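Local coordinates for protein jasmonate-induced oxygenase 2 (Arabidopsis thaliana, PDB 6LSV) that oxidises the plant hormone jasmonate to 12-hydroxyjasmonate, using iron, molecular oxygen and 2-oxoglutarate, and so acts on a signal of plant defence, at residues M233-Q246 against R285-F299. Sequence-based numbering, arbitrary orientation.
Sequences MTILLPDDQVFGLQ and RVIVNSDKERVSLAF. With AKG (2-oxoglutaric acid), chain C.
R294 runs past D239 and V242, in the loop between strands 233-237 and 245-248, and ends on the distal carboxylate of 2-oxoglutarate. Its CB passes CB of D239, and CG packs 3.5 Å from CB of V242. CD runs beside the carbonyl oxygen of F243, and NE donates to O of V242 (2.8 Å), which lies in the guanidinium plane although the donor stands well above the carbonyl plane. The bend at chi3 (81°) turns the head off the line of the chain towards the ligand: NH1 bonds O4 of 2-oxoglutarate at 2.9 Å, nearly straight (171°), and NH2 bonds O3 at 2.8 Å. G244 and L245 lay backbone over one guanidinium face, and CB of P238 meets the edge. S296 OG sits 2.9 Å from O4 of the same carboxylate, while L236, L245 and V286 line the ligand's flanks with methyl and methylene groups.

The loop itself is tied down by D239. Its OD2 takes the V295 N-H (2.7 Å), and OD1 accepts from N of Q241, an Asx turn, and from N of V242, the two donors coming from opposite faces of the carboxylate. Antiparallel pairing flanks the site: I235 and L237 form hydrogen-bonded pairs with F299 and L297, and Q246 pairs with R285 on the other sheet. There OE1 of Q246 receives both NE and NH2 of R285, amide and guanidinium nearly coplanar, while NE2 bonds T255.

The two sheets thus enclose the cosubstrate within the double-stranded beta-helix of this dioxygenase family. With NH1 and NH2 on the ligand carboxylate and NE on O of V242, the guanidinium has little freedom to rotate; its charge would offset that of the ligand, whose opposite end lies towards the iron.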
# COMPACT_ATOMS: atom_id res chain seq x y z
N MET A 233 -6.79 4.24 -3.48
CA MET A 233 -6.54 4.38 -2.06
C MET A 233 -6.06 3.05 -1.50
O MET A 233 -6.35 1.98 -2.04
CB MET A 233 -7.79 4.83 -1.29
CG MET A 233 -9.07 4.09 -1.63
SD MET A 233 -10.42 4.50 -0.51
CE MET A 233 -9.90 3.64 0.97
N THR A 234 -5.30 3.13 -0.41
CA THR A 234 -4.80 1.96 0.29
C THR A 234 -5.44 1.90 1.67
O THR A 234 -5.46 2.91 2.39
CB THR A 234 -3.28 1.98 0.42
OG1 THR A 234 -2.69 2.17 -0.88
CG2 THR A 234 -2.77 0.68 1.02
N ILE A 235 -5.96 0.73 2.03
CA ILE A 235 -6.38 0.45 3.39
C ILE A 235 -5.29 -0.41 4.01
O ILE A 235 -5.10 -1.56 3.61
CB ILE A 235 -7.76 -0.22 3.44
CG1 ILE A 235 -8.82 0.71 2.86
CG2 ILE A 235 -8.13 -0.59 4.87
CD1 ILE A 235 -10.20 0.10 2.77
N LEU A 236 -4.56 0.16 4.97
CA LEU A 236 -3.37 -0.45 5.54
C LEU A 236 -3.67 -0.96 6.94
O LEU A 236 -4.16 -0.21 7.79
CB LEU A 236 -2.22 0.56 5.57
CG LEU A 236 -0.86 0.19 6.16
CD1 LEU A 236 -0.26 -1.03 5.48
CD2 LEU A 236 0.09 1.38 6.05
N LEU A 237 -3.37 -2.24 7.18
CA LEU A 237 -3.43 -2.82 8.52
C LEU A 237 -2.00 -3.01 9.00
O LEU A 237 -1.38 -4.05 8.73
CB LEU A 237 -4.20 -4.14 8.54
CG LEU A 237 -4.34 -4.79 9.92
CD1 LEU A 237 -4.81 -3.76 10.94
CD2 LEU A 237 -5.29 -5.98 9.88
N PRO A 238 -1.42 -2.04 9.69
CA PRO A 238 -0.03 -2.18 10.13
C PRO A 238 0.08 -3.14 11.30
O PRO A 238 -0.89 -3.44 11.99
CB PRO A 238 0.36 -0.75 10.54
CG PRO A 238 -0.93 -0.10 10.91
CD PRO A 238 -2.02 -0.75 10.10
N ASP A 239 1.31 -3.61 11.51
CA ASP A 239 1.57 -4.58 12.56
C ASP A 239 1.12 -4.03 13.91
O ASP A 239 1.56 -2.96 14.33
CB ASP A 239 3.05 -4.94 12.59
CG ASP A 239 3.34 -6.17 13.44
OD1 ASP A 239 3.34 -6.04 14.68
OD2 ASP A 239 3.56 -7.26 12.86
N ASP A 240 0.24 -4.78 14.58
CA ASP A 240 -0.39 -4.32 15.81
C ASP A 240 0.55 -4.26 17.00
O ASP A 240 0.12 -3.82 18.07
CB ASP A 240 -1.56 -5.24 16.16
CG ASP A 240 -1.11 -6.56 16.74
OD1 ASP A 240 -0.23 -7.22 16.13
OD2 ASP A 240 -1.61 -6.94 17.82
N GLN A 241 1.81 -4.66 16.85
CA GLN A 241 2.70 -4.75 18.01
C GLN A 241 4.00 -3.98 17.81
O GLN A 241 4.60 -3.51 18.78
CB GLN A 241 3.02 -6.21 18.34
CG GLN A 241 1.84 -7.02 18.87
CD GLN A 241 1.40 -6.58 20.26
OE1 GLN A 241 0.41 -5.86 20.42
NE2 GLN A 241 2.13 -7.02 21.28
N VAL A 242 4.47 -3.87 16.57
CA VAL A 242 5.82 -3.39 16.29
C VAL A 242 5.75 -2.16 15.40
O VAL A 242 5.10 -2.18 14.34
CB VAL A 242 6.68 -4.49 15.63
CG1 VAL A 242 8.15 -4.16 15.76
CG2 VAL A 242 6.37 -5.85 16.23
N PHE A 243 6.42 -1.10 15.81
CA PHE A 243 6.46 0.12 15.01
C PHE A 243 7.41 -0.06 13.83
O PHE A 243 8.35 -0.86 13.88
CB PHE A 243 6.89 1.32 15.87
CG PHE A 243 6.08 1.51 17.13
CD1 PHE A 243 4.74 1.13 17.19
CD2 PHE A 243 6.66 2.06 18.26
CE1 PHE A 243 4.01 1.31 18.35
CE2 PHE A 243 5.93 2.24 19.43
CZ PHE A 243 4.60 1.87 19.47
N GLY A 244 7.15 0.68 12.76
CA GLY A 244 8.00 0.62 11.59
C GLY A 244 7.52 1.48 10.45
O GLY A 244 8.32 1.96 9.64
N LEU A 245 6.21 1.70 10.37
CA LEU A 245 5.66 2.53 9.31
C LEU A 245 5.97 4.00 9.58
O LEU A 245 5.77 4.49 10.69
CB LEU A 245 4.15 2.32 9.20
CG LEU A 245 3.41 3.32 8.32
CD1 LEU A 245 3.67 3.02 6.85
CD2 LEU A 245 1.93 3.29 8.63
N GLN A 246 6.47 4.69 8.55
CA GLN A 246 6.82 6.10 8.66
C GLN A 246 6.23 6.86 7.48
O GLN A 246 6.34 6.41 6.34
CB GLN A 246 8.33 6.29 8.71
CG GLN A 246 9.00 5.65 9.91
CD GLN A 246 10.39 6.21 10.16
OE1 GLN A 246 11.17 6.39 9.23
NE2 GLN A 246 10.70 6.48 11.42
N ARG A 285 7.37 4.91 4.13
CA ARG A 285 8.47 3.96 4.10
C ARG A 285 8.40 3.14 5.39
O ARG A 285 7.74 3.54 6.35
CB ARG A 285 9.82 4.67 3.98
CG ARG A 285 10.28 5.32 5.28
CD ARG A 285 11.63 6.00 5.13
NE ARG A 285 12.15 6.43 6.43
CZ ARG A 285 13.26 7.15 6.61
NH1 ARG A 285 13.98 7.52 5.56
NH2 ARG A 285 13.64 7.49 7.83
N VAL A 286 9.07 2.00 5.39
CA VAL A 286 9.09 1.12 6.55
C VAL A 286 10.53 0.98 7.03
O VAL A 286 11.44 0.76 6.22
CB VAL A 286 8.49 -0.27 6.23
CG1 VAL A 286 8.30 -1.07 7.51
CG2 VAL A 286 7.16 -0.12 5.49
N ILE A 287 10.73 1.15 8.33
CA ILE A 287 12.00 0.87 8.95
C ILE A 287 11.90 -0.49 9.63
O ILE A 287 10.81 -0.96 9.97
CB ILE A 287 12.43 1.97 9.95
CG1 ILE A 287 11.44 2.05 11.11
CG2 ILE A 287 12.55 3.31 9.25
CD1 ILE A 287 11.74 3.18 12.09
N VAL A 288 13.05 -1.13 9.83
CA VAL A 288 13.09 -2.46 10.44
C VAL A 288 13.91 -2.37 11.72
O VAL A 288 14.44 -1.30 12.04
CB VAL A 288 13.67 -3.50 9.46
CG1 VAL A 288 12.64 -3.88 8.42
CG2 VAL A 288 14.92 -2.96 8.78
N ASN A 289 14.00 -3.46 12.46
CA ASN A 289 14.90 -3.50 13.62
C ASN A 289 15.45 -4.91 13.80
O ASN A 289 15.03 -5.86 13.13
CB ASN A 289 14.22 -3.00 14.90
CG ASN A 289 12.86 -3.62 15.13
OD1 ASN A 289 12.64 -4.79 14.85
ND2 ASN A 289 11.94 -2.82 15.65
N SER A 290 16.40 -5.02 14.73
CA SER A 290 17.18 -6.24 14.89
C SER A 290 16.50 -7.29 15.75
O SER A 290 16.92 -8.45 15.73
CB SER A 290 18.53 -5.89 15.52
OG SER A 290 18.36 -5.25 16.77
N ASP A 291 15.46 -6.92 16.50
CA ASP A 291 14.96 -7.76 17.58
C ASP A 291 13.58 -8.35 17.34
O ASP A 291 13.25 -9.35 17.99
CB ASP A 291 14.95 -6.97 18.89
CG ASP A 291 16.29 -6.29 19.16
OD1 ASP A 291 17.32 -6.98 19.02
OD2 ASP A 291 16.31 -5.08 19.48
N LYS A 292 12.77 -7.76 16.47
CA LYS A 292 11.47 -8.34 16.18
C LYS A 292 11.11 -8.06 14.72
O LYS A 292 11.71 -7.21 14.05
CB LYS A 292 10.40 -7.82 17.15
CG LYS A 292 9.11 -8.67 17.20
CD LYS A 292 9.38 -10.18 17.02
CE LYS A 292 8.09 -10.98 17.13
NZ LYS A 292 6.93 -10.21 16.58
N GLU A 293 10.14 -8.81 14.23
CA GLU A 293 9.66 -8.75 12.87
C GLU A 293 8.42 -7.87 12.81
O GLU A 293 7.97 -7.31 13.81
CB GLU A 293 9.37 -10.16 12.36
CG GLU A 293 8.63 -11.01 13.38
CD GLU A 293 7.91 -12.19 12.76
OE1 GLU A 293 8.59 -13.16 12.37
OE2 GLU A 293 6.66 -12.16 12.67
N ARG A 294 7.85 -7.75 11.61
CA ARG A 294 6.60 -7.04 11.40
C ARG A 294 5.82 -7.74 10.30
O ARG A 294 6.40 -8.40 9.43
CB ARG A 294 6.83 -5.57 11.01
CG ARG A 294 7.17 -4.64 12.17
CD ARG A 294 7.21 -3.16 11.76
NE ARG A 294 5.88 -2.55 11.69
CZ ARG A 294 5.24 -2.26 10.56
NH1 ARG A 294 5.80 -2.52 9.39
NH2 ARG A 294 4.04 -1.70 10.60
N VAL A 295 4.50 -7.61 10.36
CA VAL A 295 3.61 -8.10 9.31
C VAL A 295 2.54 -7.04 9.09
O VAL A 295 1.82 -6.69 10.03
CB VAL A 295 2.97 -9.45 9.66
CG1 VAL A 295 1.72 -9.67 8.81
CG2 VAL A 295 3.96 -10.59 9.47
N SER A 296 2.44 -6.53 7.87
CA SER A 296 1.46 -5.52 7.53
C SER A 296 0.71 -5.91 6.27
O SER A 296 1.26 -6.56 5.38
CB SER A 296 2.11 -4.14 7.36
OG SER A 296 3.03 -3.89 8.40
N LEU A 297 -0.55 -5.51 6.20
CA LEU A 297 -1.45 -5.88 5.12
C LEU A 297 -1.87 -4.61 4.38
O LEU A 297 -2.46 -3.71 4.98
CB LEU A 297 -2.68 -6.63 5.65
CG LEU A 297 -2.53 -8.11 6.03
CD1 LEU A 297 -1.65 -8.32 7.25
CD2 LEU A 297 -3.90 -8.73 6.25
N ALA A 298 -1.58 -4.56 3.09
CA ALA A 298 -1.88 -3.41 2.25
C ALA A 298 -2.96 -3.81 1.25
O ALA A 298 -2.70 -4.58 0.32
CB ALA A 298 -0.63 -2.91 1.53
N PHE A 299 -4.16 -3.28 1.44
CA PHE A 299 -5.27 -3.48 0.52
C PHE A 299 -5.34 -2.28 -0.41
O PHE A 299 -5.39 -1.13 0.04
CB PHE A 299 -6.58 -3.65 1.30
CG PHE A 299 -7.81 -3.71 0.44
CD1 PHE A 299 -8.53 -2.57 0.15
CD2 PHE A 299 -8.25 -4.93 -0.07
CE1 PHE A 299 -9.67 -2.63 -0.63
CE2 PHE A 299 -9.38 -4.99 -0.85
CZ PHE A 299 -10.09 -3.84 -1.14
C1 AKG C . 2.75 -0.80 1.83
O1 AKG C . 1.80 -0.11 1.38
O2 AKG C . 3.13 -1.82 1.20
C2 AKG C . 3.44 -0.37 3.13
O5 AKG C . 3.99 0.68 3.16
C3 AKG C . 3.44 -1.25 4.39
C4 AKG C . 3.33 -0.36 5.62
C5 AKG C . 3.76 -1.11 6.88
O3 AKG C . 3.28 -0.82 8.01
O4 AKG C . 4.62 -2.02 6.79
O HOH W 1 -5.05 -4.47 4.41